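Local coordinates for nuclear transport factor 2 family protein (Rhodopseudomonas palustris, PDB 3DM8) that is of unknown function but, as a SnoaL-like member of the nuclear transport factor 2 family, is a putative isomerase, at residues E23-A26 and T27-D31; A12-A16 and L17-Q21. One frame throughout, in Å; residues are numbered along the deposited sequence.

Two successive helix ends of one NTF2-like domain are described here. Contact 2 (12-16 with 17-21) closes helix 5-19; contact 1 (23-26 with 27-31) covers helix 23-28 and the turn into strand 29-30. Only residues 20-22 separate the two helices. The centres of the contacts lie about 12 Å apart, and the two helices touch directly. Glu24 OE2 and Arg15 NE form a salt bridge of 3.1 Å, while Leu25 CD2 packs on Ala16 CB at 3.7 Å. A bound dodecyl nona ethylene glycol ether lies about 13 Å from the side chain of Ile29, which puts Ile29 well away from the bound detergent.

Contact 1 (E23-A26 and T27-D31); sequences EELA and TIIDD
Thr27 turns its hydroxyl back along the helix toward Glu23: OG1 stands anti to the carbonyl carbon (chi1 -65°) and 3.1 Å from Glu23 O. The two residues sit on the short helix 23-28, the second helix of this NTF2-like alpha+beta fold, where it runs out into strand 29-30. The same Glu23 O accepts Thr27 N at 3.2 Å, the ordinary i to i+4 bond. Ala26, between Leu25 and Thr27 in sequence, has its carbonyl oxygen taken by Lys53 NZ from helix 53-66. Leu25 faces the interior and packs against Leu57 and Cys60 of that helix. Its side chain runs beside that of Ile29, both pointing the same way, with Leu25 CD1 3.9 Å from Ile29 CG1; Ile28 CG2 comes to 4.1 Å from the same Leu25 methyl. Ile29 is the first residue to leave helical angles, and its amide closes the last turn. Ile29 N donates to Leu25 O at 3.1 Å, with an N-H...O angle of 141°, and Ile28 N adds a weak bond of 3.2 Å to that Leu25 O.

Contact 2 (A12-A16 and L17-Q21); sequences ALHRA and LNDRQ
Leu13 O takes the amide of Leu17 at 2.8 Å in a fairly straight bond (161°), and beside this bond Leu13 CD1 meets Leu17 CG at 4.0 Å, the two side chains crossing at a slant. One residue on, Asn18 N donates to His14 O, also at 2.8 Å. Arg15 O is held twice: Asp19 N reaches it at 2.9 Å and Gln21 N at 3.2 Å, from opposite faces of the carbonyl plane, neither on a lone pair. Arg20 N makes only a weak bond to Ala16 O. This is the C-terminal end of helix 5-19 in the NTF2-like fold, which ends at Asp19; Arg20 then takes up left-handed helical angles (phi 53°, psi 34°), and Gln21 folds back along the last turn. Gln21 O is satisfied there by a water that donates both to it and to Ala12 O, an oxygen that also accepts Ala16 N. Asn18 CB lies over one face of the His14 imidazole, while Asp19 OD1 lies at its edge, near the ring plane. A second water is hydrogen-bonded to His14 NE2 at 3.2 Å and accepts a weak bond from Asn18 ND2, which is held mainly by Ile69 O. The Arg20 guanidinium, at the end of a chain bent at chi2 and chi3, salt-bridges Asp65 through NH1.

Contact 1 (E23-A26 and T27-D31)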
ATOM      1  N   GLU A  23      11.516 -17.077  17.989  1.00 20.30           N
ATOM      2  CA  GLU A  23      11.685 -16.488  19.330  1.00 20.10           C
ATOM      3  C   GLU A  23      11.807 -14.967  19.285  1.00 19.83           C
ATOM      4  O   GLU A  23      11.229 -14.281  20.129  1.00 17.89           O
ATOM      5  CB  GLU A  23      12.867 -17.107  20.072  1.00 22.36           C
ATOM      6  CG  GLU A  23      12.758 -18.626  20.230  1.00 25.42           C
ATOM      7  CD  GLU A  23      12.903 -19.429  18.891  1.00 30.01           C
ATOM      8  OE1 GLU A  23      13.703 -19.064  17.991  1.00 29.87           O
ATOM      9  OE2 GLU A  23      12.202 -20.470  18.765  1.00 36.90           O
ATOM     10  N   GLU A  24      12.570 -14.454  18.327  1.00 19.37           N
ATOM     11  CA  GLU A  24      12.799 -12.995  18.220  1.00 19.55           C
ATOM     12  C   GLU A  24      11.541 -12.278  17.808  1.00 17.88           C
ATOM     13  O   GLU A  24      11.281 -11.183  18.267  1.00 17.58           O
ATOM     14  CB  GLU A  24      13.896 -12.620  17.209  1.00 21.18           C
ATOM     15  CG  GLU A  24      15.316 -12.836  17.675  1.00 24.68           C
ATOM     16  CD  GLU A  24      16.376 -12.410  16.623  1.00 28.34           C
ATOM     17  OE1 GLU A  24      17.548 -12.698  16.876  1.00 30.97           O
ATOM     18  OE2 GLU A  24      16.045 -11.781  15.573  1.00 30.38           O
ATOM     19  N   LEU A  25      10.766 -12.918  16.941  1.00 16.34           N
ATOM     20  CA  LEU A  25       9.519 -12.350  16.494  1.00 16.24           C
ATOM     21  C   LEU A  25       8.554 -12.263  17.667  1.00 16.09           C
ATOM     22  O   LEU A  25       7.842 -11.304  17.806  1.00 16.63           O
ATOM     23  CB  LEU A  25       8.901 -13.147  15.363  1.00 15.69           C
ATOM     24  CG  LEU A  25       7.600 -12.673  14.739  1.00 16.83           C
ATOM     25  CD1 LEU A  25       7.780 -11.297  14.166  1.00 20.26           C
ATOM     26  CD2 LEU A  25       7.168 -13.625  13.628  1.00 16.70           C
ATOM     27  N   ALA A  26       8.487 -13.317  18.444  1.00 17.20           N
ATOM     28  CA  ALA A  26       7.564 -13.358  19.583  1.00 16.65           C
ATOM     29  C   ALA A  26       7.893 -12.274  20.601  1.00 17.12           C
ATOM     30  O   ALA A  26       6.975 -11.726  21.267  1.00 18.18           O
ATOM     31  CB  ALA A  26       7.555 -14.753  20.232  1.00 16.47           C
ATOM     32  N   THR A  27       9.180 -11.937  20.720  1.00 16.25           N
ATOM     33  CA  THR A  27       9.600 -10.909  21.677  1.00 16.99           C
ATOM     34  C   THR A  27       9.093  -9.542  21.261  1.00 17.39           C
ATOM     35  O   THR A  27       8.703  -8.702  22.079  1.00 17.78           O
ATOM     36  CB  THR A  27      11.131 -10.895  21.823  1.00 18.22           C
ATOM     37  OG1 THR A  27      11.503 -12.147  22.402  1.00 20.52           O
ATOM     38  CG2 THR A  27      11.592  -9.798  22.705  1.00 22.09           C
ATOM     39  N   ILE A  28       9.121  -9.335  19.963  1.00 16.23           N
ATOM     40  CA  ILE A  28       8.878  -8.014  19.370  1.00 16.59           C
ATOM     41  C   ILE A  28       7.433  -7.709  19.130  1.00 16.12           C
ATOM     42  O   ILE A  28       7.063  -6.563  19.102  1.00 16.76           O
ATOM     43  CB  ILE A  28       9.711  -7.787  18.082  1.00 17.28           C
ATOM     44  CG1 ILE A  28       9.839  -6.284  17.770  1.00 23.50           C
ATOM     45  CG2 ILE A  28       9.134  -8.479  16.891  1.00 20.14           C
ATOM     46  CD1 ILE A  28      11.037  -5.954  16.765  1.00 25.00           C
ATOM     47  N   ILE A  29       6.613  -8.732  19.011  1.00 14.72           N
ATOM     48  CA  ILE A  29       5.173  -8.522  18.788  1.00 15.13           C
ATOM     49  C   ILE A  29       4.474  -8.208  20.123  1.00 14.24           C
ATOM     50  O   ILE A  29       4.619  -8.966  21.101  1.00 15.27           O
ATOM     51  CB  ILE A  29       4.530  -9.765  18.149  1.00 15.65           C
ATOM     52  CG1 ILE A  29       5.070 -10.011  16.722  1.00 19.13           C
ATOM     53  CG2 ILE A  29       2.998  -9.593  18.040  1.00 13.40           C
ATOM     54  CD1 ILE A  29       5.040  -8.797  15.869  1.00 25.39           C
ATOM     55  N   ASP A  30       3.768  -7.071  20.224  1.00 13.84           N
ATOM     56  CA  ASP A  30       3.074  -6.712  21.479  1.00 12.66           C
ATOM     57  C   ASP A  30       1.966  -7.697  21.759  1.00 12.60           C
ATOM     58  O   ASP A  30       1.309  -8.158  20.847  1.00 12.60           O
ATOM     59  CB  ASP A  30       2.421  -5.332  21.379  1.00 12.82           C
ATOM     60  CG  ASP A  30       1.904  -4.809  22.714  1.00 16.14           C
ATOM     61  OD1 ASP A  30       2.715  -4.290  23.527  1.00 15.99           O
ATOM     62  OD2 ASP A  30       0.676  -4.841  22.924  1.00 15.15           O
ATOM     63  N   ASP A  31       1.717  -7.954  23.045  1.00 12.79           N
ATOM     64  CA  ASP A  31       0.714  -8.932  23.402  1.00 11.71           C
ATOM     65  C   ASP A  31      -0.644  -8.571  22.817  1.00 11.72           C
ATOM     66  O   ASP A  31      -1.475  -9.462  22.510  1.00 13.27           O
ATOM     67  CB  ASP A  31       0.534  -9.065  24.918  1.00 12.56           C
ATOM     68  CG  ASP A  31       1.639  -9.872  25.618  1.00 13.69           C
ATOM     69  OD1 ASP A  31       2.501 -10.478  24.939  1.00 16.20           O
ATOM     70  OD2 ASP A  31       1.593  -9.909  26.879  1.00 13.28           O
TER

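Contact 2 (A12-A16 and L17-Q21)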
ATOM      1  N   ALA A  12      13.612 -10.152  12.602  1.00 14.03           N
ATOM      2  CA  ALA A  12      12.898 -11.146  13.395  1.00 14.19           C
ATOM      3  C   ALA A  12      11.927 -11.917  12.512  1.00 14.46           C
ATOM      4  O   ALA A  12      11.803 -13.125  12.610  1.00 15.20           O
ATOM      5  CB  ALA A  12      12.120 -10.462  14.508  1.00 14.67           C
ATOM      6  N   LEU A  13      11.254 -11.197  11.634  1.00 14.13           N
ATOM      7  CA  LEU A  13      10.298 -11.821  10.724  1.00 15.48           C
ATOM      8  C   LEU A  13      11.017 -12.729   9.704  1.00 15.41           C
ATOM      9  O   LEU A  13      10.558 -13.840   9.318  1.00 16.97           O
ATOM     10  CB  LEU A  13       9.508 -10.720  10.017  1.00 15.51           C
ATOM     11  CG  LEU A  13       8.374 -11.273   9.146  1.00 17.03           C
ATOM     12  CD1 LEU A  13       7.328 -12.072   9.979  1.00 19.08           C
ATOM     13  CD2 LEU A  13       7.780 -10.070   8.363  1.00 22.16           C
ATOM     14  N   HIS A  14      12.175 -12.272   9.241  1.00 16.07           N
ATOM     15  CA  HIS A  14      13.013 -13.081   8.338  1.00 15.04           C
ATOM     16  C   HIS A  14      13.380 -14.419   8.949  1.00 15.98           C
ATOM     17  O   HIS A  14      13.262 -15.500   8.323  1.00 15.95           O
ATOM     18  CB  HIS A  14      14.309 -12.316   8.019  1.00 16.29           C
ATOM     19  CG  HIS A  14      15.212 -13.021   7.062  1.00 17.26           C
ATOM     20  ND1 HIS A  14      15.343 -12.625   5.738  1.00 20.82           N
ATOM     21  CD2 HIS A  14      16.069 -14.053   7.236  1.00 16.08           C
ATOM     22  CE1 HIS A  14      16.237 -13.399   5.143  1.00 19.69           C
ATOM     23  NE2 HIS A  14      16.663 -14.293   6.019  1.00 18.92           N
ATOM     24  N   ARG A  15      13.836 -14.353  10.187  1.00 16.16           N
ATOM     25  CA  ARG A  15      14.202 -15.571  10.927  1.00 17.26           C
ATOM     26  C   ARG A  15      13.009 -16.527  11.002  1.00 16.73           C
ATOM     27  O   ARG A  15      13.150 -17.737  10.850  1.00 14.68           O
ATOM     28  CB  ARG A  15      14.694 -15.247  12.348  1.00 18.74           C
ATOM     29  CG  ARG A  15      15.950 -14.425  12.361  1.00 23.16           C
ATOM     30  CD  ARG A  15      16.631 -14.582  13.682  1.00 28.13           C
ATOM     31  NE  ARG A  15      17.788 -13.709  13.835  1.00 33.31           N
ATOM     32  CZ  ARG A  15      19.033 -14.056  13.518  1.00 36.59           C
ATOM     33  NH1 ARG A  15      19.289 -15.251  12.992  1.00 38.12           N
ATOM     34  NH2 ARG A  15      20.021 -13.194  13.705  1.00 37.76           N
ATOM     35  N   ALA A  16      11.819 -15.959  11.216  1.00 15.62           N
ATOM     36  CA  ALA A  16      10.644 -16.774  11.457  1.00 16.15           C
ATOM     37  C   ALA A  16      10.237 -17.391  10.129  1.00 17.10           C
ATOM     38  O   ALA A  16      10.019 -18.607  10.032  1.00 18.04           O
ATOM     39  CB  ALA A  16       9.498 -15.992  12.083  1.00 14.89           C
ATOM     40  N   LEU A  17      10.190 -16.579   9.084  1.00 16.48           N
ATOM     41  CA  LEU A  17       9.639 -17.065   7.816  1.00 17.36           C
ATOM     42  C   LEU A  17      10.594 -17.999   7.118  1.00 18.97           C
ATOM     43  O   LEU A  17      10.183 -18.976   6.466  1.00 19.35           O
ATOM     44  CB  LEU A  17       9.286 -15.912   6.879  1.00 18.76           C
ATOM     45  CG  LEU A  17       8.206 -14.971   7.390  1.00 18.05           C
ATOM     46  CD1 LEU A  17       7.797 -14.011   6.245  1.00 19.57           C
ATOM     47  CD2 LEU A  17       6.991 -15.648   8.021  1.00 18.42           C
ATOM     48  N   ASN A  18      11.886 -17.707   7.232  1.00 19.00           N
ATOM     49  CA  ASN A  18      12.850 -18.460   6.440  1.00 20.39           C
ATOM     50  C   ASN A  18      13.445 -19.604   7.206  1.00 20.00           C
ATOM     51  O   ASN A  18      13.618 -20.725   6.679  1.00 20.16           O
ATOM     52  CB  ASN A  18      13.904 -17.563   5.802  1.00 21.03           C
ATOM     53  CG  ASN A  18      13.498 -17.162   4.382  1.00 23.54           C
ATOM     54  OD1 ASN A  18      12.300 -17.047   4.096  1.00 24.62           O
ATOM     55  ND2 ASN A  18      14.470 -16.998   3.491  1.00 28.17           N
ATOM     56  N   ASP A  19      13.709 -19.368   8.482  1.00 19.89           N
ATOM     57  CA  ASP A  19      14.428 -20.394   9.287  1.00 19.72           C
ATOM     58  C   ASP A  19      13.546 -21.098  10.303  1.00 19.62           C
ATOM     59  O   ASP A  19      14.006 -21.969  11.047  1.00 19.43           O
ATOM     60  CB  ASP A  19      15.637 -19.781  10.010  1.00 20.45           C
ATOM     61  CG  ASP A  19      16.680 -19.266   9.060  1.00 23.91           C
ATOM     62  OD1 ASP A  19      16.977 -18.057   9.066  1.00 29.41           O
ATOM     63  OD2 ASP A  19      17.194 -20.063   8.265  1.00 30.05           O
ATOM     64  N   ARG A  20      12.285 -20.708  10.327  1.00 18.87           N
ATOM     65  CA  ARG A  20      11.312 -21.196  11.312  1.00 18.50           C
ATOM     66  C   ARG A  20      11.779 -21.034  12.749  1.00 18.25           C
ATOM     67  O   ARG A  20      11.507 -21.874  13.603  1.00 18.45           O
ATOM     68  CB  ARG A  20      10.940 -22.653  11.076  1.00 19.59           C
ATOM     69  CG  ARG A  20      10.809 -22.986   9.662  1.00 21.05           C
ATOM     70  CD  ARG A  20       9.750 -22.156   8.973  1.00 24.91           C
ATOM     71  NE  ARG A  20       8.433 -22.189   9.607  1.00 26.16           N
ATOM     72  CZ  ARG A  20       7.433 -23.004   9.247  1.00 27.32           C
ATOM     73  NH1 ARG A  20       6.257 -22.913   9.847  1.00 27.69           N
ATOM     74  NH2 ARG A  20       7.609 -23.905   8.303  1.00 26.74           N
ATOM     75  N   GLN A  21      12.521 -19.967  12.988  1.00 17.82           N
ATOM     76  CA  GLN A  21      12.972 -19.598  14.324  1.00 18.19           C
ATOM     77  C   GLN A  21      12.201 -18.360  14.745  1.00 17.94           C
ATOM     78  O   GLN A  21      12.456 -17.282  14.243  1.00 17.17           O
ATOM     79  CB  GLN A  21      14.467 -19.276  14.314  1.00 18.75           C
ATOM     80  CG  GLN A  21      15.397 -20.438  14.057  1.00 23.18           C
ATOM     81  CD  GLN A  21      16.776 -19.982  13.562  1.00 29.84           C
ATOM     82  OE1 GLN A  21      17.085 -18.771  13.506  1.00 35.57           O
ATOM     83  NE2 GLN A  21      17.594 -20.942  13.164  1.00 32.23           N
TER
HETATM   84  O   HOH W   1      11.968 -14.726  14.870  1.00 20.41           O
HETATM   85  O   HOH W   2      17.799 -16.376   3.845  1.00 61.76           O